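Side-chain contacts in putative glycosyl hydrolase (Bacteroides thetaiotaomicron VPI-5482, PDB 3K11), which is of unknown function but, as a member of glycosyl hydrolase family 88, probably acts as a hydrolase: residues Tyr182-Gly187 and Trp252-Thr257; Leu278-Pro283 and Lys342-Ala347; Ile331-Leu336 and Ala408-Leu413. All blocks are in the same frame, centred on the assembly; numbering follows the deposited sequence. Where two conformers were deposited one is given.

Contact 1: Tyr182-Gly187 and Trp252-Thr257; sequences YRLADG and WVESST. With EDO (1,2-ethanediol), chain G.
Leu184 carries this small contact with the two branches of its side chain. CD1 lies 4.1 Å from Trp252 CZ3, and the two side chains meet at a slant. The other methyl, CD2, is 4.0 Å from Glu254 OE2. Glu254 reaches it because its chain is extended, with CG anti to the backbone N (chi1 -176°). What holds OE2 is a water: it donates to Glu254 OE2 at 2.6 Å and accepts from Ala185 N at 2.9 Å, which ties the carboxylate to the backbone just after Leu184. The other oxygen, OE1, is held by Asn197.

A second shell shapes the loop. Gly187 N bonds to Leu184 O at 2.9 Å and closes a type I turn. Arg183 NH1 donates to Gly187 O at 2.9 Å and also forms a salt bridge with Glu228. In the other segment Trp252 stacks on His259, and Ser256 of the next type I turn bonds to Asp346 of a neighbouring subunit. The contact sets the type I turn after helix 167-180 against the end of strand 247-253 and the type I turn that follows it, the strand being the middle one of a small three-stranded antiparallel sheet.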
loop_
_atom_site.group_PDB
_atom_site.type_symbol
_atom_site.label_atom_id
_atom_site.label_comp_id
_atom_site.label_asym_id
_atom_site.label_seq_id
_atom_site.Cartn_x
_atom_site.Cartn_y
_atom_site.Cartn_z
ATOM N N TYR A 182 19.905 27.199 -17.129
ATOM C CA TYR A 182 19.745 26.203 -18.168
ATOM C C TYR A 182 18.279 25.765 -18.277
ATOM O O TYR A 182 17.555 25.652 -17.267
ATOM C CB TYR A 182 20.576 24.967 -17.854
ATOM C CG TYR A 182 20.548 23.954 -18.976
ATOM C CD1 TYR A 182 21.274 24.168 -20.130
ATOM C CD2 TYR A 182 19.817 22.790 -18.890
ATOM C CE1 TYR A 182 21.227 23.270 -21.184
ATOM C CE2 TYR A 182 19.779 21.883 -19.935
ATOM C CZ TYR A 182 20.469 22.142 -21.092
ATOM O OH TYR A 182 20.464 21.268 -22.139
ATOM N N ARG A 183 17.856 25.548 -19.524
ATOM C CA ARG A 183 16.490 25.117 -19.809
ATOM C C ARG A 183 16.511 24.035 -20.879
ATOM O O ARG A 183 17.437 23.967 -21.694
ATOM C CB ARG A 183 15.685 26.268 -20.367
ATOM C CG ARG A 183 15.471 27.449 -19.400
ATOM C CD ARG A 183 15.129 28.618 -20.187
ATOM N NE ARG A 183 14.867 29.890 -19.482
ATOM C CZ ARG A 183 13.660 30.466 -19.337
ATOM N NH1 ARG A 183 12.536 29.851 -19.726
ATOM N NH2 ARG A 183 13.569 31.672 -18.787
ATOM N N LEU A 184 15.447 23.239 -20.903
ATOM C CA LEU A 184 15.187 22.316 -22.004
ATOM C C LEU A 184 14.906 23.111 -23.267
ATOM O O LEU A 184 14.761 24.335 -23.207
ATOM C CB LEU A 184 13.964 21.428 -21.698
ATOM C CG LEU A 184 13.983 20.440 -20.520
ATOM C CD1 LEU A 184 12.711 19.579 -20.501
ATOM C CD2 LEU A 184 15.239 19.575 -20.523
ATOM N N ALA A 185 14.810 22.439 -24.415
ATOM C CA ALA A 185 14.550 23.132 -25.688
ATOM C C ALA A 185 13.258 23.959 -25.632
ATOM O O ALA A 185 13.187 25.080 -26.182
ATOM C CB ALA A 185 14.497 22.131 -26.855
ATOM N N ASP A 186 12.265 23.432 -24.927
ATOM C CA ASP A 186 10.986 24.090 -24.797
ATOM C C ASP A 186 10.944 25.166 -23.721
ATOM O O ASP A 186 9.887 25.732 -23.469
ATOM C CB ASP A 186 9.891 23.081 -24.580
ATOM C CG ASP A 186 9.894 22.484 -23.202
ATOM O OD1 ASP A 186 10.772 22.773 -22.364
ATOM O OD2 ASP A 186 8.983 21.691 -22.970
ATOM N N GLY A 187 12.077 25.455 -23.094
ATOM C CA GLY A 187 12.164 26.576 -22.150
ATOM C C GLY A 187 12.025 26.155 -20.702
ATOM O O GLY A 187 12.233 26.963 -19.818
ATOM N N TRP A 252 12.836 13.544 -13.618
ATOM C CA TRP A 252 12.490 13.193 -15.013
ATOM C C TRP A 252 13.694 13.466 -15.886
ATOM O O TRP A 252 14.075 14.608 -16.060
ATOM C CB TRP A 252 11.317 14.051 -15.489
ATOM C CG TRP A 252 10.748 13.702 -16.822
ATOM C CD1 TRP A 252 9.723 12.815 -17.088
ATOM C CD2 TRP A 252 11.113 14.286 -18.095
ATOM N NE1 TRP A 252 9.467 12.796 -18.433
ATOM C CE2 TRP A 252 10.294 13.703 -19.067
ATOM C CE3 TRP A 252 12.052 15.258 -18.483
ATOM C CZ2 TRP A 252 10.367 14.060 -20.410
ATOM C CZ3 TRP A 252 12.101 15.618 -19.807
ATOM C CH2 TRP A 252 11.299 14.997 -20.749
ATOM N N VAL A 253 14.251 12.406 -16.463
ATOM C CA VAL A 253 15.405 12.516 -17.359
ATOM C C VAL A 253 14.929 12.375 -18.795
ATOM O O VAL A 253 14.341 11.369 -19.191
ATOM C CB VAL A 253 16.485 11.442 -17.042
ATOM C CG1 VAL A 253 17.652 11.525 -18.052
ATOM C CG2 VAL A 253 16.994 11.669 -15.568
ATOM N N GLU A 254 15.224 13.371 -19.598
ATOM C CA GLU A 254 14.627 13.436 -20.942
ATOM C C GLU A 254 14.947 12.239 -21.794
ATOM O O GLU A 254 14.073 11.753 -22.491
ATOM C CB GLU A 254 15.060 14.698 -21.639
ATOM C CG GLU A 254 14.446 14.959 -23.026
ATOM C CD GLU A 254 15.021 16.236 -23.595
ATOM O OE1 GLU A 254 16.215 16.223 -23.996
ATOM O OE2 GLU A 254 14.274 17.256 -23.616
ATOM N N SER A 255 16.174 11.735 -21.719
ATOM C CA SER A 255 16.561 10.605 -22.567
ATOM C C SER A 255 15.962 9.266 -22.187
ATOM O O SER A 255 15.957 8.320 -23.006
ATOM C CB SER A 255 18.061 10.432 -22.600
ATOM O OG SER A 255 18.596 9.964 -21.367
ATOM N N SER A 256 15.501 9.146 -20.958
ATOM C CA SER A 256 15.030 7.849 -20.476
ATOM C C SER A 256 13.707 7.427 -21.113
ATOM O O SER A 256 12.789 8.221 -21.237
ATOM C CB SER A 256 14.910 7.804 -18.945
ATOM O OG SER A 256 16.179 7.837 -18.306
ATOM N N THR A 257 13.597 6.158 -21.475
ATOM C CA THR A 257 12.425 5.674 -22.159
ATOM C C THR A 257 11.298 5.323 -21.192
ATOM O O THR A 257 10.164 5.178 -21.609
ATOM C CB THR A 257 12.786 4.484 -23.096
ATOM O OG1 THR A 257 13.503 3.509 -22.340
ATOM C CG2 THR A 257 13.705 4.948 -24.279
HETATM C C1 EDO G . 14.248 0.778 -25.022
HETATM O O1 EDO G . 13.748 1.950 -25.669
HETATM C C2 EDO G . 15.663 1.039 -24.512
HETATM O O2 EDO G . 15.572 1.949 -23.422
HETATM O O HOH W 1 15.088 19.564 -24.631
#

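Contact 2: Leu278-Pro283 and Lys342-Ala347; sequences LLDVLP and KGWIDA
Trp344 lays the six-membered part of its indole against Leu279. CH2 is 3.5 Å from Leu279 CB, and CZ2 is nearly as near. Further out, Leu279 CD1 stands over the same ring system, 4.3 Å above its plane and offset toward the rim. The opposite face is covered from within the loop by Lys342 CB. The indole is therefore held between an aliphatic group of helix 265-281 and the start of the lysine chain. Met293 of helix 289-304 adds to the packing round both Leu279 and Trp344.

Asp280 meets the same corner of the indole. Its OD1 is 3.6 Å from Trp344 CH2, with the carboxylate plane turned 40° from the ring. His338 supplies the hydrogen bond to this oxygen. Lys342 passes across the carboxylate at about a right angle. Its chain is bent at chi2 (-77°) and chi3 (-81°), which brings CE to 3.5 Å from Asp280 OD1. The salt bridge from Lys342 NZ to Asp280 OD1 is long, at 3.8 Å. Water gives the ammonium shorter individual bonds: one molecule accepts from Lys342 NZ at 2.9 Å and donates to Asp280 O at 2.7 Å. A second connects NZ to Leu279 O, through a weak bond on the lysine side. The ammonium thus faces both the aspartate and the carbonyls of the last helical turn, which probably favours its positive charge.

Gly343 ends helix 326-342 with a positive phi. Asp346 then N-caps the next helix through Ala349 N. The result is a Schellman motif leading through a short loop into a capped helix, with Trp344 of that loop docked on helix 265-281, in keeping with the helical-hairpin architecture of the six-hairpin clan.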
loop_
_atom_site.group_PDB
_atom_site.type_symbol
_atom_site.label_atom_id
_atom_site.label_comp_id
_atom_site.label_asym_id
_atom_site.label_seq_id
_atom_site.Cartn_x
_atom_site.Cartn_y
_atom_site.Cartn_z
ATOM N N LEU A 278 1.633 30.492 -7.234
ATOM C CA LEU A 278 1.146 30.899 -8.557
ATOM C C LEU A 278 -0.310 31.314 -8.512
ATOM O O LEU A 278 -0.676 32.356 -9.040
ATOM C CB LEU A 278 1.375 29.767 -9.567
ATOM C CG LEU A 278 0.968 30.004 -11.014
ATOM C CD1 LEU A 278 1.602 31.267 -11.541
ATOM C CD2 LEU A 278 1.313 28.772 -11.898
ATOM N N LEU A 279 -1.139 30.518 -7.844
ATOM C CA LEU A 279 -2.543 30.870 -7.699
ATOM C C LEU A 279 -2.798 32.141 -6.839
ATOM O O LEU A 279 -3.833 32.831 -6.986
ATOM C CB LEU A 279 -3.354 29.654 -7.246
ATOM C CG LEU A 279 -3.520 28.543 -8.256
ATOM C CD1 LEU A 279 -3.989 27.317 -7.546
ATOM C CD2 LEU A 279 -4.450 28.931 -9.433
ATOM N N ASP A 280 -1.842 32.483 -5.964
ATOM C CA ASP A 280 -1.902 33.757 -5.255
ATOM C C ASP A 280 -1.737 34.929 -6.199
ATOM O O ASP A 280 -2.181 36.024 -5.906
ATOM C CB ASP A 280 -0.782 33.837 -4.212
ATOM C CG ASP A 280 -1.076 33.026 -2.943
ATOM O OD1 ASP A 280 -2.246 32.616 -2.696
ATOM O OD2 ASP A 280 -0.101 32.838 -2.147
ATOM N N VAL A 281 -1.066 34.728 -7.327
ATOM C CA VAL A 281 -0.733 35.851 -8.240
ATOM C C VAL A 281 -1.677 35.939 -9.443
ATOM O O VAL A 281 -2.064 37.027 -9.874
ATOM C CB VAL A 281 0.713 35.709 -8.724
ATOM C CG1 VAL A 281 1.051 36.750 -9.749
ATOM C CG2 VAL A 281 1.717 35.812 -7.540
ATOM N N LEU A 282 -2.049 34.799 -10.019
ATOM C CA LEU A 282 -2.856 34.815 -11.229
ATOM C C LEU A 282 -4.182 35.517 -11.017
ATOM O O LEU A 282 -4.884 35.207 -10.063
ATOM C CB LEU A 282 -3.220 33.399 -11.718
ATOM C CG LEU A 282 -2.089 32.509 -12.231
ATOM C CD1 LEU A 282 -2.654 31.167 -12.695
ATOM C CD2 LEU A 282 -1.252 33.238 -13.369
ATOM N N PRO A 283 -4.558 36.386 -11.955
ATOM C CA PRO A 283 -5.918 36.929 -11.989
ATOM C C PRO A 283 -6.909 35.801 -11.985
ATOM O O PRO A 283 -6.632 34.758 -12.554
ATOM C CB PRO A 283 -5.959 37.673 -13.320
ATOM C CG PRO A 283 -4.545 38.074 -13.564
ATOM C CD PRO A 283 -3.702 36.958 -13.013
ATOM N N LYS A 342 -8.373 30.504 1.099
ATOM C CA LYS A 342 -8.597 31.145 -0.212
ATOM C C LYS A 342 -9.863 30.733 -0.911
ATOM O O LYS A 342 -10.213 31.326 -1.905
ATOM C CB LYS A 342 -7.405 30.893 -1.161
ATOM C CG LYS A 342 -6.130 31.504 -0.694
ATOM C CD LYS A 342 -6.050 33.040 -0.919
ATOM C CE LYS A 342 -5.679 33.402 -2.313
ATOM N NZ LYS A 342 -5.287 34.841 -2.376
ATOM N N GLY A 343 -10.558 29.732 -0.408
ATOM C CA GLY A 343 -11.768 29.226 -1.031
ATOM C C GLY A 343 -11.506 28.245 -2.152
ATOM O O GLY A 343 -12.410 27.985 -2.927
ATOM N N TRP A 344 -10.284 27.711 -2.265
ATOM C CA TRP A 344 -9.937 26.773 -3.342
ATOM C C TRP A 344 -10.347 25.331 -3.072
ATOM O O TRP A 344 -10.664 24.592 -4.004
ATOM C CB TRP A 344 -8.442 26.788 -3.609
ATOM C CG TRP A 344 -7.893 28.116 -3.941
ATOM C CD1 TRP A 344 -8.526 29.181 -4.455
ATOM C CD2 TRP A 344 -6.511 28.483 -3.835
ATOM N NE1 TRP A 344 -7.635 30.215 -4.649
ATOM C CE2 TRP A 344 -6.393 29.800 -4.259
ATOM C CE3 TRP A 344 -5.377 27.815 -3.393
ATOM C CZ2 TRP A 344 -5.182 30.454 -4.279
ATOM C CZ3 TRP A 344 -4.161 28.467 -3.390
ATOM C CH2 TRP A 344 -4.078 29.784 -3.807
ATOM N N ILE A 345 -10.354 24.933 -1.805
ATOM C CA ILE A 345 -10.767 23.588 -1.398
ATOM C C ILE A 345 -11.684 23.664 -0.196
ATOM O O ILE A 345 -11.820 24.677 0.479
ATOM C CB ILE A 345 -9.513 22.644 -1.160
ATOM C CG1 ILE A 345 -8.781 22.986 0.158
ATOM C CG2 ILE A 345 -8.584 22.604 -2.398
ATOM C CD1 ILE A 345 -7.515 22.127 0.468
ATOM N N ASP A 346 -12.386 22.567 0.026
ATOM C CA ASP A 346 -13.443 22.488 0.994
ATOM C C ASP A 346 -12.986 22.394 2.435
ATOM O O ASP A 346 -12.131 21.575 2.798
ATOM C CB ASP A 346 -14.275 21.255 0.649
ATOM C CG ASP A 346 -15.565 21.198 1.383
ATOM O OD1 ASP A 346 -16.532 21.944 1.015
ATOM O OD2 ASP A 346 -15.608 20.381 2.323
ATOM N N ALA A 347 -13.579 23.225 3.285
ATOM C CA ALA A 347 -13.186 23.273 4.699
ATOM C C ALA A 347 -13.595 22.018 5.466
ATOM O O ALA A 347 -12.859 21.575 6.345
ATOM C CB ALA A 347 -13.749 24.534 5.367
HETATM O O HOH W 2 -5.635 34.377 -5.476
HETATM O O HOH W 3 -3.433 36.614 -3.619
#

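Contact 3: Ile331-Leu336 and Ala408-Leu413; sequences IYVYCL and AEMIRL
The helices of residues 331-336 and 408-413 run in roughly the same direction, and Tyr334 and Glu409 bring their CA atoms to 6.0 Å. The Tyr334 ring slants across the aliphatic part of Glu409, its CD1-CE1 side nearest. Its CD1 is 3.6 Å from Glu409 CB, and CG of the glutamate is 3.9 Å from the same CD1. The ring reaches this place with CG anti to the backbone N (chi1 164°), so that its end comes nearer the partner helix than the direction of its CB suggests.

Glu409 is bent at chi2 (66°). The bend folds its carboxylate back beside the ring instead of letting it extend away. OE1 then sits 3.7 Å from Tyr334 CE1, and the carboxylate plane stands 77° from the ring plane. The other oxygen, OE2, accepts hydrogen bonds from Asn341 ND2 and His338 ND1, so this buried acid is fixed by two residues further along helix 326-342.

Both helices fall within the glycosyl hydrolase family 88 range, a family of the six-hairpin clan whose members fold as (alpha/alpha)6 barrels. Here the contact joins two helices of that fold in its interior. Tyr334 also meets the rings of Trp405 and His338 and packs on Leu273 of helix 265-281. With an alanine in place of Tyr334, the CB and CG of Glu409 would probably lose their apolar cover and a gap would open between the helices.

Next to this pair, Val333 crosses Met410 at about a right angle. Met410 was deposited as selenomethionine. Val333 CG1 touches Met410 CG at 3.8 Å and SE at 3.9 Å. Met410 packs further on Ala354 and Trp358 of helix 347-362.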
loop_
_atom_site.group_PDB
_atom_site.type_symbol
_atom_site.label_atom_id
_atom_site.label_comp_id
_atom_site.label_asym_id
_atom_site.label_seq_id
_atom_site.Cartn_x
_atom_site.Cartn_y
_atom_site.Cartn_z
ATOM N N ILE A 331 4.824 21.763 5.066
ATOM C CA ILE A 331 4.462 22.334 3.774
ATOM C C ILE A 331 2.994 21.978 3.418
ATOM O O ILE A 331 2.221 22.883 3.039
ATOM C CB ILE A 331 5.379 21.895 2.617
ATOM C CG1 ILE A 331 6.837 22.375 2.810
ATOM C CG2 ILE A 331 4.813 22.420 1.272
ATOM C CD1 ILE A 331 7.886 21.575 1.934
ATOM N N TYR A 332 2.608 20.716 3.545
ATOM C CA TYR A 332 1.240 20.330 3.239
ATOM C C TYR A 332 0.240 21.035 4.116
ATOM O O TYR A 332 -0.831 21.458 3.648
ATOM C CB TYR A 332 1.011 18.843 3.345
ATOM C CG TYR A 332 1.926 18.026 2.438
ATOM C CD1 TYR A 332 2.217 18.433 1.140
ATOM C CD2 TYR A 332 2.437 16.822 2.855
ATOM C CE1 TYR A 332 3.041 17.664 0.318
ATOM C CE2 TYR A 332 3.267 16.043 2.029
ATOM C CZ TYR A 332 3.571 16.485 0.776
ATOM O OH TYR A 332 4.417 15.749 -0.043
ATOM N N VAL A 333 0.547 21.131 5.394
ATOM C CA VAL A 333 -0.363 21.858 6.325
ATOM C C VAL A 333 -0.554 23.307 5.844
ATOM O O VAL A 333 -1.675 23.808 5.827
ATOM C CB VAL A 333 0.162 21.822 7.782
ATOM C CG1 VAL A 333 -0.628 22.773 8.720
ATOM C CG2 VAL A 333 0.106 20.351 8.332
ATOM N N TYR A 334 0.536 23.979 5.502
ATOM C CA TYR A 334 0.425 25.338 4.992
ATOM C C TYR A 334 -0.473 25.341 3.761
ATOM O O TYR A 334 -1.368 26.174 3.639
ATOM C CB TYR A 334 1.768 25.984 4.614
ATOM C CG TYR A 334 1.514 27.198 3.740
ATOM C CD1 TYR A 334 1.042 28.387 4.290
ATOM C CD2 TYR A 334 1.669 27.148 2.356
ATOM C CE1 TYR A 334 0.753 29.466 3.483
ATOM C CE2 TYR A 334 1.345 28.243 1.531
ATOM C CZ TYR A 334 0.900 29.392 2.118
ATOM O OH TYR A 334 0.605 30.501 1.357
ATOM N N CYS A 335 -0.162 24.480 2.798
ATOM C CA CYS A 335 -0.906 24.526 1.553
ATOM C C CYS A 335 -2.391 24.297 1.752
ATOM O O CYS A 335 -3.206 24.915 1.095
ATOM C CB CYS A 335 -0.397 23.492 0.585
ATOM S SG CYS A 335 1.288 23.930 0.008
ATOM N N LEU A 336 -2.721 23.346 2.611
ATOM C CA LEU A 336 -4.116 22.993 2.838
ATOM C C LEU A 336 -4.854 24.105 3.553
ATOM O O LEU A 336 -5.955 24.504 3.121
ATOM C CB LEU A 336 -4.211 21.671 3.591
ATOM C CG LEU A 336 -3.765 20.410 2.873
ATOM C CD1 LEU A 336 -3.671 19.231 3.893
ATOM C CD2 LEU A 336 -4.647 20.071 1.595
ATOM N N ALA A 408 1.448 30.131 10.812
ATOM C CA ALA A 408 0.827 31.404 10.442
ATOM C C ALA A 408 -0.526 31.208 9.777
ATOM O O ALA A 408 -1.487 31.910 10.090
ATOM C CB ALA A 408 1.740 32.176 9.499
ATOM N N GLU A 409 -0.592 30.245 8.866
ATOM C CA GLU A 409 -1.797 29.992 8.107
ATOM C C GLU A 409 -2.847 29.257 8.932
ATOM O O GLU A 409 -4.077 29.513 8.817
ATOM C CB GLU A 409 -1.456 29.203 6.823
ATOM C CG GLU A 409 -2.472 29.368 5.732
ATOM C CD GLU A 409 -2.551 30.771 5.155
ATOM O OE1 GLU A 409 -1.623 31.549 5.332
ATOM O OE2 GLU A 409 -3.573 31.064 4.544
HETATM N N MSE A 410 -2.398 28.393 9.822
HETATM C CA MSE A 410 -3.327 27.779 10.774
HETATM C C MSE A 410 -3.980 28.805 11.688
HETATM O O MSE A 410 -5.185 28.702 11.996
HETATM C CB MSE A 410 -2.633 26.693 11.626
HETATM C CG MSE A 410 -2.307 25.403 10.920
HETATM SE SE MSE A 410 -3.819 24.463 10.291
HETATM C CE MSE A 410 -4.884 24.443 11.858
ATOM N N ILE A 411 -3.254 29.836 12.088
ATOM C CA ILE A 411 -3.856 30.896 12.909
ATOM C C ILE A 411 -4.990 31.576 12.143
ATOM O O ILE A 411 -6.086 31.765 12.707
ATOM C CB ILE A 411 -2.788 31.912 13.411
ATOM C CG1 ILE A 411 -1.903 31.222 14.466
ATOM C CG2 ILE A 411 -3.421 33.270 13.962
ATOM C CD1 ILE A 411 -0.505 31.914 14.738
ATOM N N ARG A 412 -4.745 31.915 10.870
ATOM C CA ARG A 412 -5.795 32.490 10.016
ATOM C C ARG A 412 -6.991 31.556 9.953
ATOM O O ARG A 412 -8.130 31.973 10.154
ATOM C CB ARG A 412 -5.286 32.706 8.594
ATOM C CG ARG A 412 -6.338 33.220 7.603
ATOM C CD ARG A 412 -6.543 34.679 7.763
ATOM N NE ARG A 412 -5.580 35.458 6.982
ATOM C CZ ARG A 412 -5.249 36.730 7.233
ATOM N NH1 ARG A 412 -5.759 37.397 8.280
ATOM N NH2 ARG A 412 -4.372 37.339 6.447
ATOM N N LEU A 413 -6.720 30.295 9.644
ATOM C CA LEU A 413 -7.798 29.285 9.518
ATOM C C LEU A 413 -8.629 29.176 10.798
ATOM O O LEU A 413 -9.893 29.193 10.776
ATOM C CB LEU A 413 -7.177 27.921 9.157
ATOM C CG LEU A 413 -8.126 26.735 8.904
ATOM C CD1 LEU A 413 -9.042 27.010 7.690
ATOM C CD2 LEU A 413 -7.352 25.417 8.724
#

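How the contacts relate
Contacts 2 and 3 are neighbours, with centres 13 Å apart, and their segments alternate along the chain. They touch where Ile345 CD1 packs on Leu336 CD2 at 3.7 Å. His338 joins them by hydrogen bonds, to Asp280 of contact 2 and to Glu409 of contact 3. Contact 1 stands apart: its centre is 30 Å from that of contact 2 and 34 Å from that of contact 3. The assembly brings it back into play, because Ser256 of contact 1 bonds to Asp346 of a neighbouring subunit, a residue of contact 2. Ethanediol, probably from the crystallisation liquor, binds Thr257 in contact 1, and another lies about 5 Å from the Lys342 side chain in contact 2.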